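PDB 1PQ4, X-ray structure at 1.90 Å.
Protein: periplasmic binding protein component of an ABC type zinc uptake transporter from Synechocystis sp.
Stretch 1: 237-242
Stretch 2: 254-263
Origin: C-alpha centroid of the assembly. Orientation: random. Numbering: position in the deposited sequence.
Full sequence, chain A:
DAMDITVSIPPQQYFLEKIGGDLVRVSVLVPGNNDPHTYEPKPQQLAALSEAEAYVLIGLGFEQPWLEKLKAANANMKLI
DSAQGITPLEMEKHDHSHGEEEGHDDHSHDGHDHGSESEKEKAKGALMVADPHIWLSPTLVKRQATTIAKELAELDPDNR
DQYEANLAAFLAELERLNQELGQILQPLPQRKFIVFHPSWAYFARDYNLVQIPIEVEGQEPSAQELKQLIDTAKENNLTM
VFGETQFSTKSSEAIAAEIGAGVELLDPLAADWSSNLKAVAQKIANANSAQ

Stretch 1, residues 237-242: NLTMVF
Stretch 2, residues 254-263: AIAAEIGAGV

A single methyl group, CG2 of Val241, gathers four apolar side chains of the second stretch, which packs a helix antiparallel to the strand of the first, turns at a glycine and returns as a parallel strand. Val241 (chi1 179°, t) places CG2 3.9 Å from Ile255 CG2, 4.0 Å from Ala256 CB, 4.1 Å from Ala261 CB and 4.4 Å from Ile259 CD1. Through these van der Waals contacts the buried Val241 side chain links strand 240-242 to Ala261 and to the helix that begins before Ala254. The two axes are nearly antiparallel, at 172°, and approach to 8.2 Å.

Ile255 (chi1 -72°, m; chi2 40°, p) points its CA-to-CB bond toward the strand, although the end of its side chain leads away. Ile259 (chi1 73°, p; chi2 167°, t) also points toward it, and its CD1 lies 3.9 Å from Leu238 O.

The helix gives way at Gly260, whose phi/psi of 72/39° includes a positive phi that favours glycine. Ala261 N donates a hydrogen bond back to Ala256 O at 3.0 Å, and the chain extends through Ala261 (-119/174°) into strand 262-263.

This strand runs parallel to 240-242, pairing Met240 with Gly262 (CA to CA 4.7 Å) and Val241 with Val263 (CA to CA 5.0 Å). Two backbone hydrogen bonds fix the register: Gly262 N donates to Thr239 O at 3.1 Å, and Val241 N to Gly262 O at 2.8 Å. The Val263 CA to Val241 O approach of 3.3 Å adds a CA-H...O contact. Val241 and Val263 (chi1 170°, t) share one sheet face. Met240 (chi1 -164°, t; chi2 88°, p; chi3 54°, p) takes the other, where an ideal CB on Gly262 would lie a tight 3.1 Å from Met240 SD. Ala261 CB packs 3.2 Å from Thr239 O.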

# COMPACT_ATOMS: atom_id res chain seq x y z
N ASN A 237 -6.27 -16.15 21.41
CA ASN A 237 -7.70 -16.11 21.14
C ASN A 237 -8.10 -15.34 19.88
O ASN A 237 -9.15 -14.69 19.87
CB ASN A 237 -8.46 -15.49 22.33
CG ASN A 237 -8.35 -16.32 23.58
OD1 ASN A 237 -8.96 -17.38 23.69
ND2 ASN A 237 -7.55 -15.85 24.53
N LEU A 238 -7.32 -15.43 18.80
CA LEU A 238 -7.70 -14.69 17.59
C LEU A 238 -8.99 -15.24 16.95
O LEU A 238 -9.21 -16.44 16.84
CB LEU A 238 -6.53 -14.67 16.61
CG LEU A 238 -5.30 -14.00 17.25
CD1 LEU A 238 -4.14 -14.05 16.30
CD2 LEU A 238 -5.62 -12.54 17.64
N THR A 239 -9.85 -14.32 16.53
CA THR A 239 -11.17 -14.62 15.98
C THR A 239 -11.30 -14.69 14.47
O THR A 239 -12.29 -15.20 13.93
CB THR A 239 -12.14 -13.51 16.50
OG1 THR A 239 -12.77 -13.98 17.71
CG2 THR A 239 -13.20 -13.09 15.45
N MET A 240 -10.31 -14.15 13.78
CA MET A 240 -10.40 -14.08 12.35
C MET A 240 -9.02 -14.18 11.76
O MET A 240 -8.04 -13.81 12.41
CB MET A 240 -11.02 -12.75 11.98
CG MET A 240 -11.54 -12.65 10.59
SD MET A 240 -13.22 -13.22 10.61
CE MET A 240 -13.89 -12.14 11.92
N VAL A 241 -8.93 -14.70 10.55
CA VAL A 241 -7.63 -14.78 9.91
C VAL A 241 -7.82 -14.03 8.60
O VAL A 241 -8.81 -14.25 7.90
CB VAL A 241 -7.19 -16.23 9.63
CG1 VAL A 241 -5.84 -16.23 8.94
CG2 VAL A 241 -7.12 -17.00 10.95
N PHE A 242 -6.90 -13.12 8.30
CA PHE A 242 -7.04 -12.35 7.09
C PHE A 242 -6.13 -12.87 6.00
O PHE A 242 -5.05 -13.37 6.27
CB PHE A 242 -6.72 -10.90 7.36
CG PHE A 242 -7.65 -10.27 8.31
CD1 PHE A 242 -7.29 -10.08 9.64
CD2 PHE A 242 -8.91 -9.88 7.88
CE1 PHE A 242 -8.18 -9.50 10.54
CE2 PHE A 242 -9.82 -9.28 8.80
CZ PHE A 242 -9.44 -9.10 10.12
N ALA A 254 -6.76 -22.73 6.24
CA ALA A 254 -6.43 -23.91 7.04
C ALA A 254 -6.26 -23.50 8.48
O ALA A 254 -6.70 -24.19 9.39
CB ALA A 254 -5.15 -24.59 6.50
N ILE A 255 -5.61 -22.35 8.70
CA ILE A 255 -5.42 -21.88 10.05
C ILE A 255 -6.74 -21.56 10.69
O ILE A 255 -6.97 -21.93 11.84
CB ILE A 255 -4.52 -20.61 10.12
CG1 ILE A 255 -3.07 -21.01 9.81
CG2 ILE A 255 -4.64 -19.95 11.51
CD1 ILE A 255 -2.82 -22.03 8.72
N ALA A 256 -7.60 -20.88 9.94
CA ALA A 256 -8.88 -20.49 10.49
C ALA A 256 -9.68 -21.74 10.88
O ALA A 256 -10.33 -21.77 11.91
CB ALA A 256 -9.70 -19.65 9.47
N ALA A 257 -9.61 -22.77 10.05
CA ALA A 257 -10.37 -24.00 10.35
C ALA A 257 -9.83 -24.69 11.58
O ALA A 257 -10.57 -25.34 12.33
CB ALA A 257 -10.31 -24.96 9.14
N GLU A 258 -8.52 -24.61 11.78
CA GLU A 258 -7.87 -25.26 12.92
C GLU A 258 -7.98 -24.55 14.24
O GLU A 258 -7.98 -25.21 15.29
CB GLU A 258 -6.39 -25.47 12.62
CG GLU A 258 -6.11 -26.65 11.74
CD GLU A 258 -5.68 -27.84 12.55
OE1 GLU A 258 -6.19 -27.98 13.68
OE2 GLU A 258 -4.83 -28.62 12.05
N ILE A 259 -8.05 -23.22 14.23
CA ILE A 259 -8.14 -22.50 15.50
C ILE A 259 -9.50 -21.91 15.77
O ILE A 259 -9.62 -21.09 16.65
CB ILE A 259 -7.13 -21.35 15.60
CG1 ILE A 259 -7.58 -20.20 14.68
CG2 ILE A 259 -5.75 -21.87 15.22
CD1 ILE A 259 -6.84 -18.88 14.90
N GLY A 260 -10.51 -22.30 14.99
CA GLY A 260 -11.85 -21.80 15.24
C GLY A 260 -12.13 -20.35 14.90
O GLY A 260 -12.88 -19.70 15.63
N ALA A 261 -11.58 -19.86 13.78
CA ALA A 261 -11.81 -18.47 13.32
C ALA A 261 -12.50 -18.38 11.95
O ALA A 261 -12.69 -19.38 11.28
CB ALA A 261 -10.47 -17.74 13.26
N GLY A 262 -12.84 -17.16 11.53
CA GLY A 262 -13.43 -16.93 10.22
C GLY A 262 -12.31 -16.40 9.27
O GLY A 262 -11.18 -16.20 9.73
N VAL A 263 -12.60 -16.19 7.98
CA VAL A 263 -11.60 -15.73 6.99
C VAL A 263 -12.06 -14.49 6.24
O VAL A 263 -13.11 -14.52 5.58
CB VAL A 263 -11.32 -16.83 5.94
CG1 VAL A 263 -10.49 -16.26 4.80
CG2 VAL A 263 -10.56 -17.99 6.59